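Local structure of xyloglucan-specific endo-beta-1,4-glucanase BoGH9A (Bacteroides ovatus, 6DHT) at residues Gln29-Phe43 with Lys70-Thr82. The protein cleaves the beta-1,4-glucan backbone of xyloglucan internally, with retention of configuration, releasing xyloglucan oligosaccharides. Numbering follows the deposited sequence.
Sequences QEKIAVVDSGKVEEF and KTRTTLDFSAVTT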
ATOM      1  N   GLN A  29      -7.409  -3.661  22.742  1.00 18.14           N
ATOM      2  CA  GLN A  29      -7.117  -2.406  22.057  1.00 19.03           C
ATOM      3  C   GLN A  29      -7.632  -1.212  22.832  1.00 16.88           C
ATOM      4  O   GLN A  29      -8.590  -1.328  23.594  1.00 18.39           O
ATOM      5  CB  GLN A  29      -7.772  -2.423  20.668  1.00 17.31           C
ATOM      6  CG  GLN A  29      -7.216  -1.412  19.692  1.00 17.61           C
ATOM      7  CD  GLN A  29      -8.000  -1.386  18.386  1.00 14.93           C
ATOM      8  OE1 GLN A  29      -8.582  -2.402  17.986  1.00 14.89           O
ATOM      9  NE2 GLN A  29      -8.043  -0.229  17.735  1.00 16.36           N
ATOM     10  N   GLU A  30      -6.999  -0.072  22.627  1.00 14.78           N
ATOM     11  CA  GLU A  30      -7.603   1.195  22.976  1.00 17.47           C
ATOM     12  C   GLU A  30      -8.891   1.295  22.165  1.00 19.23           C
ATOM     13  O   GLU A  30      -8.943   0.919  20.982  1.00 17.48           O
ATOM     14  CB  GLU A  30      -6.642   2.330  22.651  1.00 18.59           C
ATOM     15  CG  GLU A  30      -7.106   3.733  22.995  1.00 20.92           C
ATOM     16  CD  GLU A  30      -6.043   4.761  22.636  1.00 24.95           C
ATOM     17  OE1 GLU A  30      -6.024   5.245  21.488  1.00 25.66           O
ATOM     18  OE2 GLU A  30      -5.179   5.055  23.486  1.00 31.88           O
ATOM     19  N   LYS A  31      -9.949   1.780  22.807  1.00 17.70           N
ATOM     20  CA  LYS A  31     -11.254   1.865  22.155  1.00 18.47           C
ATOM     21  C   LYS A  31     -11.831   3.254  22.286  1.00 19.17           C
ATOM     22  O   LYS A  31     -12.348   3.632  23.343  1.00 18.84           O
ATOM     23  CB  LYS A  31     -12.221   0.813  22.722  1.00 17.33           C
ATOM     24  CG  LYS A  31     -11.623  -0.572  22.692  1.00 16.95           C
ATOM     25  CD  LYS A  31     -12.550  -1.682  23.206  1.00 16.34           C
ATOM     26  CE  LYS A  31     -11.821  -2.991  23.336  1.00 19.35           C
ATOM     27  NZ  LYS A  31     -10.787  -2.890  24.409  1.00 20.77           N
ATOM     28  N   ILE A  32     -11.730   4.016  21.214  1.00 18.02           N
ATOM     29  CA  ILE A  32     -12.103   5.413  21.203  1.00 18.76           C
ATOM     30  C   ILE A  32     -12.991   5.745  20.018  1.00 22.20           C
ATOM     31  O   ILE A  32     -12.733   5.339  18.877  1.00 21.71           O
ATOM     32  CB  ILE A  32     -10.859   6.323  21.262  1.00 25.43           C
ATOM     33  CG1 ILE A  32     -10.256   6.226  22.677  1.00 26.41           C
ATOM     34  CG2 ILE A  32     -11.217   7.791  20.881  1.00 23.50           C
ATOM     35  CD1 ILE A  32      -9.070   7.059  22.924  1.00 30.11           C
ATOM     36  N   ALA A  33     -14.076   6.471  20.307  1.00 17.53           N
ATOM     37  CA  ALA A  33     -14.928   7.037  19.286  1.00 19.00           C
ATOM     38  C   ALA A  33     -14.891   8.545  19.465  1.00 17.10           C
ATOM     39  O   ALA A  33     -14.537   9.013  20.539  1.00 17.33           O
ATOM     40  CB  ALA A  33     -16.359   6.515  19.438  1.00 19.86           C
ATOM     41  N   VAL A  34     -15.179   9.281  18.406  1.00 16.38           N
ATOM     42  CA  VAL A  34     -15.171  10.736  18.456  1.00 17.20           C
ATOM     43  C   VAL A  34     -16.473  11.259  17.884  1.00 20.05           C
ATOM     44  O   VAL A  34     -16.857  10.922  16.764  1.00 18.25           O
ATOM     45  CB  VAL A  34     -14.001  11.318  17.672  1.00 18.25           C
ATOM     46  CG1 VAL A  34     -14.107  12.834  17.604  1.00 17.50           C
ATOM     47  CG2 VAL A  34     -12.691  10.912  18.324  1.00 20.57           C
ATOM     48  N   VAL A  35     -17.155  12.107  18.653  1.00 20.82           N
ATOM     49  CA  VAL A  35     -18.334  12.772  18.133  1.00 17.63           C
ATOM     50  C   VAL A  35     -17.854  13.978  17.331  1.00 14.90           C
ATOM     51  O   VAL A  35     -17.099  14.802  17.841  1.00 18.86           O
ATOM     52  CB  VAL A  35     -19.250  13.207  19.271  1.00 17.71           C
ATOM     53  CG1 VAL A  35     -20.505  13.817  18.693  1.00 23.85           C
ATOM     54  CG2 VAL A  35     -19.621  12.055  20.165  1.00 21.18           C
ATOM     55  N   ASP A  36     -18.270  14.072  16.075  1.00 18.08           N
ATOM     56  CA  ASP A  36     -17.709  15.036  15.138  1.00 17.46           C
ATOM     57  C   ASP A  36     -18.100  16.488  15.433  1.00 22.49           C
ATOM     58  O   ASP A  36     -17.398  17.408  15.017  1.00 23.65           O
ATOM     59  CB  ASP A  36     -18.141  14.688  13.709  1.00 17.30           C
ATOM     60  CG  ASP A  36     -17.486  15.565  12.655  1.00 21.85           C
ATOM     61  OD1 ASP A  36     -16.244  15.683  12.640  1.00 26.12           O
ATOM     62  OD2 ASP A  36     -18.208  16.133  11.808  1.00 27.87           O
ATOM     63  N   SER A  37     -19.223  16.674  16.122  1.00 22.77           N
ATOM     64  CA  SER A  37     -19.705  18.018  16.454  1.00 26.86           C
ATOM     65  C   SER A  37     -20.890  17.900  17.376  1.00 26.21           C
ATOM     66  O   SER A  37     -21.581  16.888  17.373  1.00 23.29           O
ATOM     67  CB  SER A  37     -20.096  18.808  15.205  1.00 26.67           C
ATOM     68  OG  SER A  37     -21.179  18.202  14.524  1.00 31.18           O
ATOM     69  N   GLY A  38     -21.099  18.939  18.178  1.00 28.95           N
ATOM     70  CA  GLY A  38     -22.223  18.989  19.093  1.00 29.39           C
ATOM     71  C   GLY A  38     -21.788  18.950  20.540  1.00 36.22           C
ATOM     72  O   GLY A  38     -20.663  18.580  20.866  1.00 31.13           O
ATOM     73  N   LYS A  39     -22.701  19.329  21.426  1.00 27.99           N
ATOM     74  CA  LYS A  39     -22.426  19.337  22.847  1.00 28.14           C
ATOM     75  C   LYS A  39     -22.729  17.963  23.442  1.00 36.55           C
ATOM     76  O   LYS A  39     -23.856  17.475  23.358  1.00 37.30           O
ATOM     77  CB  LYS A  39     -23.273  20.428  23.519  1.00 28.26           C
ATOM     78  CG  LYS A  39     -22.851  20.752  24.950  1.00 44.81           C
ATOM     79  CD  LYS A  39     -23.455  22.065  25.453  1.00 54.33           C
ATOM     80  CE  LYS A  39     -23.150  22.300  26.934  1.00 69.47           C
ATOM     81  NZ  LYS A  39     -21.738  21.964  27.303  1.00 77.51           N
ATOM     82  N   VAL A  40     -21.707  17.338  24.024  1.00 29.04           N
ATOM     83  CA  VAL A  40     -21.818  16.016  24.629  1.00 33.30           C
ATOM     84  C   VAL A  40     -21.201  16.073  26.023  1.00 32.45           C
ATOM     85  O   VAL A  40     -20.151  16.692  26.214  1.00 40.52           O
ATOM     86  CB  VAL A  40     -21.080  14.947  23.765  1.00 30.44           C
ATOM     87  CG1 VAL A  40     -20.971  13.626  24.499  1.00 34.35           C
ATOM     88  CG2 VAL A  40     -21.812  14.757  22.457  1.00 38.01           C
ATOM     89  N   GLU A  41     -21.842  15.432  26.996  1.00 27.75           N
ATOM     90  CA  GLU A  41     -21.328  15.426  28.357  1.00 29.47           C
ATOM     91  C   GLU A  41     -21.117  14.024  28.902  1.00 25.06           C
ATOM     92  O   GLU A  41     -20.383  13.832  29.873  1.00 30.07           O
ATOM     93  CB  GLU A  41     -22.277  16.210  29.270  1.00 42.42           C
ATOM     94  CG  GLU A  41     -22.348  17.687  28.908  1.00 51.08           C
ATOM     95  CD  GLU A  41     -23.306  18.474  29.781  1.00 60.57           C
ATOM     96  OE1 GLU A  41     -23.917  17.884  30.699  1.00 51.83           O
ATOM     97  OE2 GLU A  41     -23.443  19.694  29.544  1.00 67.87           O
ATOM     98  N   GLU A  42     -21.746  13.046  28.265  1.00 28.66           N
ATOM     99  CA  GLU A  42     -21.788  11.694  28.796  1.00 29.91           C
ATOM    100  C   GLU A  42     -22.044  10.664  27.688  1.00 27.40           C
ATOM    101  O   GLU A  42     -22.760  10.944  26.742  1.00 25.22           O
ATOM    102  CB  GLU A  42     -22.917  11.651  29.815  1.00 33.03           C
ATOM    103  CG  GLU A  42     -23.157  10.341  30.480  1.00 39.59           C
ATOM    104  CD  GLU A  42     -24.280  10.448  31.495  1.00 47.88           C
ATOM    105  OE1 GLU A  42     -24.232  11.380  32.325  1.00 46.70           O
ATOM    106  OE2 GLU A  42     -25.214   9.619  31.449  1.00 53.77           O
ATOM    107  N   PHE A  43     -21.458   9.472  27.813  1.00 25.41           N
ATOM    108  CA  PHE A  43     -21.841   8.354  26.957  1.00 20.50           C
ATOM    109  C   PHE A  43     -21.927   7.070  27.747  1.00 19.49           C
ATOM    110  O   PHE A  43     -21.375   6.969  28.847  1.00 23.49           O
ATOM    111  CB  PHE A  43     -20.872   8.188  25.767  1.00 20.46           C
ATOM    112  CG  PHE A  43     -19.537   7.585  26.129  1.00 22.28           C
ATOM    113  CD1 PHE A  43     -18.508   8.376  26.614  1.00 22.12           C
ATOM    114  CD2 PHE A  43     -19.321   6.228  25.973  1.00 23.15           C
ATOM    115  CE1 PHE A  43     -17.279   7.814  26.947  1.00 23.28           C
ATOM    116  CE2 PHE A  43     -18.094   5.663  26.289  1.00 22.15           C
ATOM    117  CZ  PHE A  43     -17.081   6.457  26.779  1.00 21.49           C
ATOM    118  N   LYS A  70     -15.882  22.947  14.516  1.00 25.72           N
ATOM    119  CA  LYS A  70     -16.598  21.838  15.138  1.00 30.66           C
ATOM    120  C   LYS A  70     -15.903  21.436  16.429  1.00 26.57           C
ATOM    121  O   LYS A  70     -14.669  21.394  16.490  1.00 27.74           O
ATOM    122  CB  LYS A  70     -16.642  20.611  14.214  1.00 23.25           C
ATOM    123  CG  LYS A  70     -17.539  20.689  12.997  1.00 23.17           C
ATOM    124  CD  LYS A  70     -17.178  19.544  12.050  1.00 25.87           C
ATOM    125  CE  LYS A  70     -18.157  19.378  10.922  1.00 26.39           C
ATOM    126  NZ  LYS A  70     -17.771  18.227  10.046  1.00 28.05           N
ATOM    127  N   THR A  71     -16.695  21.110  17.447  1.00 23.79           N
ATOM    128  CA  THR A  71     -16.189  20.562  18.691  1.00 25.90           C
ATOM    129  C   THR A  71     -16.179  19.046  18.559  1.00 25.66           C
ATOM    130  O   THR A  71     -17.226  18.424  18.382  1.00 25.47           O
ATOM    131  CB  THR A  71     -17.073  20.927  19.907  1.00 32.13           C
ATOM    132  OG1 THR A  71     -17.025  22.343  20.130  1.00 34.51           O
ATOM    133  CG2 THR A  71     -16.602  20.228  21.170  1.00 27.70           C
ATOM    134  N   ARG A  72     -14.993  18.448  18.648  1.00 21.24           N
ATOM    135  CA  ARG A  72     -14.867  17.002  18.588  1.00 20.30           C
ATOM    136  C   ARG A  72     -14.705  16.447  19.998  1.00 18.15           C
ATOM    137  O   ARG A  72     -13.799  16.855  20.718  1.00 22.50           O
ATOM    138  CB  ARG A  72     -13.660  16.650  17.721  1.00 21.77           C
ATOM    139  CG  ARG A  72     -13.955  16.567  16.248  1.00 18.40           C
ATOM    140  CD  ARG A  72     -14.406  17.875  15.583  1.00 20.61           C
ATOM    141  NE  ARG A  72     -14.630  17.628  14.161  1.00 22.76           N
ATOM    142  CZ  ARG A  72     -13.817  18.001  13.174  1.00 18.36           C
ATOM    143  NH1 ARG A  72     -14.081  17.644  11.929  1.00 21.38           N
ATOM    144  NH2 ARG A  72     -12.736  18.738  13.408  1.00 22.36           N
ATOM    145  N   THR A  73     -15.558  15.504  20.396  1.00 18.41           N
ATOM    146  CA  THR A  73     -15.547  14.970  21.752  1.00 20.63           C
ATOM    147  C   THR A  73     -15.067  13.521  21.748  1.00 19.25           C
ATOM    148  O   THR A  73     -15.614  12.680  21.045  1.00 19.89           O
ATOM    149  CB  THR A  73     -16.959  15.044  22.391  1.00 22.79           C
ATOM    150  OG1 THR A  73     -17.450  16.382  22.274  1.00 27.26           O
ATOM    151  CG2 THR A  73     -16.936  14.621  23.854  1.00 23.53           C
ATOM    152  N   THR A  74     -14.065  13.241  22.571  1.00 21.23           N
ATOM    153  CA  THR A  74     -13.493  11.908  22.666  1.00 21.36           C
ATOM    154  C   THR A  74     -14.241  11.052  23.671  1.00 24.30           C
ATOM    155  O   THR A  74     -14.482  11.468  24.815  1.00 22.55           O
ATOM    156  CB  THR A  74     -12.022  12.036  23.032  1.00 18.84           C
ATOM    157  OG1 THR A  74     -11.340  12.671  21.946  1.00 21.62           O
ATOM    158  CG2 THR A  74     -11.386  10.670  23.336  1.00 23.41           C
ATOM    159  N   LEU A  75     -14.608   9.854  23.233  1.00 17.25           N
ATOM    160  CA  LEU A  75     -15.275   8.863  24.050  1.00 18.97           C
ATOM    161  C   LEU A  75     -14.357   7.659  24.206  1.00 20.82           C
ATOM    162  O   LEU A  75     -14.155   6.925  23.241  1.00 20.46           O
ATOM    163  CB  LEU A  75     -16.562   8.428  23.359  1.00 21.77           C
ATOM    164  CG  LEU A  75     -17.404   9.550  22.754  1.00 20.88           C
ATOM    165  CD1 LEU A  75     -18.661   8.971  22.130  1.00 20.69           C
ATOM    166  CD2 LEU A  75     -17.790  10.637  23.803  1.00 21.13           C
ATOM    167  N   ASP A  76     -13.806   7.458  25.398  1.00 18.90           N
ATOM    168  CA  ASP A  76     -12.824   6.396  25.651  1.00 18.29           C
ATOM    169  C   ASP A  76     -13.430   5.287  26.513  1.00 24.44           C
ATOM    170  O   ASP A  76     -13.637   5.471  27.722  1.00 20.60           O
ATOM    171  CB  ASP A  76     -11.593   6.994  26.341  1.00 19.34           C
ATOM    172  CG  ASP A  76     -10.434   5.996  26.459  1.00 20.27           C
ATOM    173  OD1 ASP A  76     -10.643   4.765  26.328  1.00 20.22           O
ATOM    174  OD2 ASP A  76      -9.310   6.452  26.748  1.00 23.34           O
ATOM    175  N   PHE A  77     -13.704   4.144  25.889  1.00 19.55           N
ATOM    176  CA  PHE A  77     -14.255   2.969  26.556  1.00 21.54           C
ATOM    177  C   PHE A  77     -13.291   1.773  26.448  1.00 17.90           C
ATOM    178  O   PHE A  77     -13.695   0.599  26.411  1.00 20.12           O
ATOM    179  CB  PHE A  77     -15.636   2.630  25.985  1.00 18.46           C
ATOM    180  CG  PHE A  77     -15.708   2.669  24.490  1.00 20.19           C
ATOM    181  CD1 PHE A  77     -15.864   3.863  23.825  1.00 18.94           C
ATOM    182  CD2 PHE A  77     -15.648   1.498  23.742  1.00 19.61           C
ATOM    183  CE1 PHE A  77     -15.922   3.906  22.423  1.00 21.01           C
ATOM    184  CE2 PHE A  77     -15.718   1.535  22.342  1.00 19.00           C
ATOM    185  CZ  PHE A  77     -15.855   2.745  21.687  1.00 19.29           C
ATOM    186  N   SER A  78     -11.998   2.093  26.443  1.00 20.34           N
ATOM    187  CA  SER A  78     -10.933   1.087  26.349  1.00 19.92           C
ATOM    188  C   SER A  78     -11.038  -0.022  27.395  1.00 18.81           C
ATOM    189  O   SER A  78     -10.641  -1.159  27.156  1.00 20.65           O
ATOM    190  CB  SER A  78      -9.559   1.772  26.464  1.00 20.32           C
ATOM    191  OG  SER A  78      -9.341   2.710  25.438  1.00 19.84           O
ATOM    192  N   ALA A  79     -11.601   0.303  28.562  1.00 21.28           N
ATOM    193  CA  ALA A  79     -11.700  -0.662  29.651  1.00 23.58           C
ATOM    194  C   ALA A  79     -12.668  -1.793  29.350  1.00 20.48           C
ATOM    195  O   ALA A  79     -12.637  -2.825  30.000  1.00 23.51           O
ATOM    196  CB  ALA A  79     -12.106   0.051  30.932  1.00 25.15           C
ATOM    197  N   VAL A  80     -13.520  -1.628  28.344  1.00 21.78           N
ATOM    198  CA  VAL A  80     -14.395  -2.730  27.963  1.00 20.26           C
ATOM    199  C   VAL A  80     -13.557  -3.702  27.145  1.00 19.83           C
ATOM    200  O   VAL A  80     -13.083  -3.344  26.060  1.00 20.66           O
ATOM    201  CB  VAL A  80     -15.603  -2.265  27.145  1.00 20.02           C
ATOM    202  CG1 VAL A  80     -16.476  -3.443  26.794  1.00 20.01           C
ATOM    203  CG2 VAL A  80     -16.424  -1.207  27.909  1.00 22.31           C
ATOM    204  N   THR A  81     -13.355  -4.910  27.657  1.00 21.61           N
ATOM    205  CA  THR A  81     -12.447  -5.865  27.010  1.00 20.21           C
ATOM    206  C   THR A  81     -13.099  -7.204  26.661  1.00 20.33           C
ATOM    207  O   THR A  81     -12.483  -8.043  26.018  1.00 25.88           O
ATOM    208  CB  THR A  81     -11.212  -6.124  27.877  1.00 23.69           C
ATOM    209  OG1 THR A  81     -11.635  -6.666  29.135  1.00 29.93           O
ATOM    210  CG2 THR A  81     -10.432  -4.846  28.124  1.00 21.34           C
ATOM    211  N   THR A  82     -14.345  -7.416  27.077  1.00 24.71           N
ATOM    212  CA  THR A  82     -15.015  -8.673  26.782  1.00 23.58           C
ATOM    213  C   THR A  82     -15.509  -8.715  25.329  1.00 25.05           C
ATOM    214  O   THR A  82     -16.249  -7.820  24.906  1.00 25.19           O
ATOM    215  CB  THR A  82     -16.196  -8.916  27.751  1.00 27.82           C
ATOM    216  OG1 THR A  82     -15.692  -8.967  29.088  1.00 30.86           O
ATOM    217  CG2 THR A  82     -16.879 -10.228  27.439  1.00 29.41           C
TER
HETATM  218  O   HOH W   1      -8.025  -2.124  26.593  1.00 33.29           O
HETATM  219  O   HOH W   2     -18.749  16.659  19.999  1.00 24.66           O
HETATM  220  O   HOH W   3     -19.589  21.610  17.168  1.00 28.56           O
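With CG of Asp36 trans to its own N (chi1 -174°) and the Arg72 chain bent at chi2 (64°), the two side chains come to lie alongside each other, pointing the same way with their flat ends tilted, at one end of an antiparallel strand pair in the N-terminal Ig-like domain. Two nitrogens of Arg72 converge on Asp36 OD1: NE lies 2.9 Å from Asp36 OD1 but well above the carboxylate plane, whereas NH1 meets the same oxygen on its syn side. The extended Lys70 takes the other oxygen, NZ to Asp36 OD2 2.8 Å on the syn lone pair, and also pairs with Glu535. Replacing Arg72 by an alanine removes NE and NH1, which would probably leave Asp36 OD1 without both of these donors and the carboxylate freer to turn.

Strands 32-35 and 72-76 run antiparallel, and two hydrogen-bonded pairs, Ala33 with Leu75 and Val35 with Thr73, fix their register. On the face carrying those residues, the sandwich core begins: Leu75 CB sits 3.8 Å from the centroid of the Phe43 ring, 16° off its normal, a CH-pi contact linking strand 72-76 to strand 42-47 of the facing sheet. The Phe77 and Phe43 side chains cross at about a right angle, Phe43 CE2 3.8 Å from Phe77 CD1.

At the far end Ser78 OG accepts a nearly straight bond from Lys31 N (2.9 Å) and donates to Asp76 OD1, which also closes an Asx turn with Ser78 N. Lys31 O receives Phe77 N at 2.9 Å while lying 3.5 Å above the centre of the Phe77 ring.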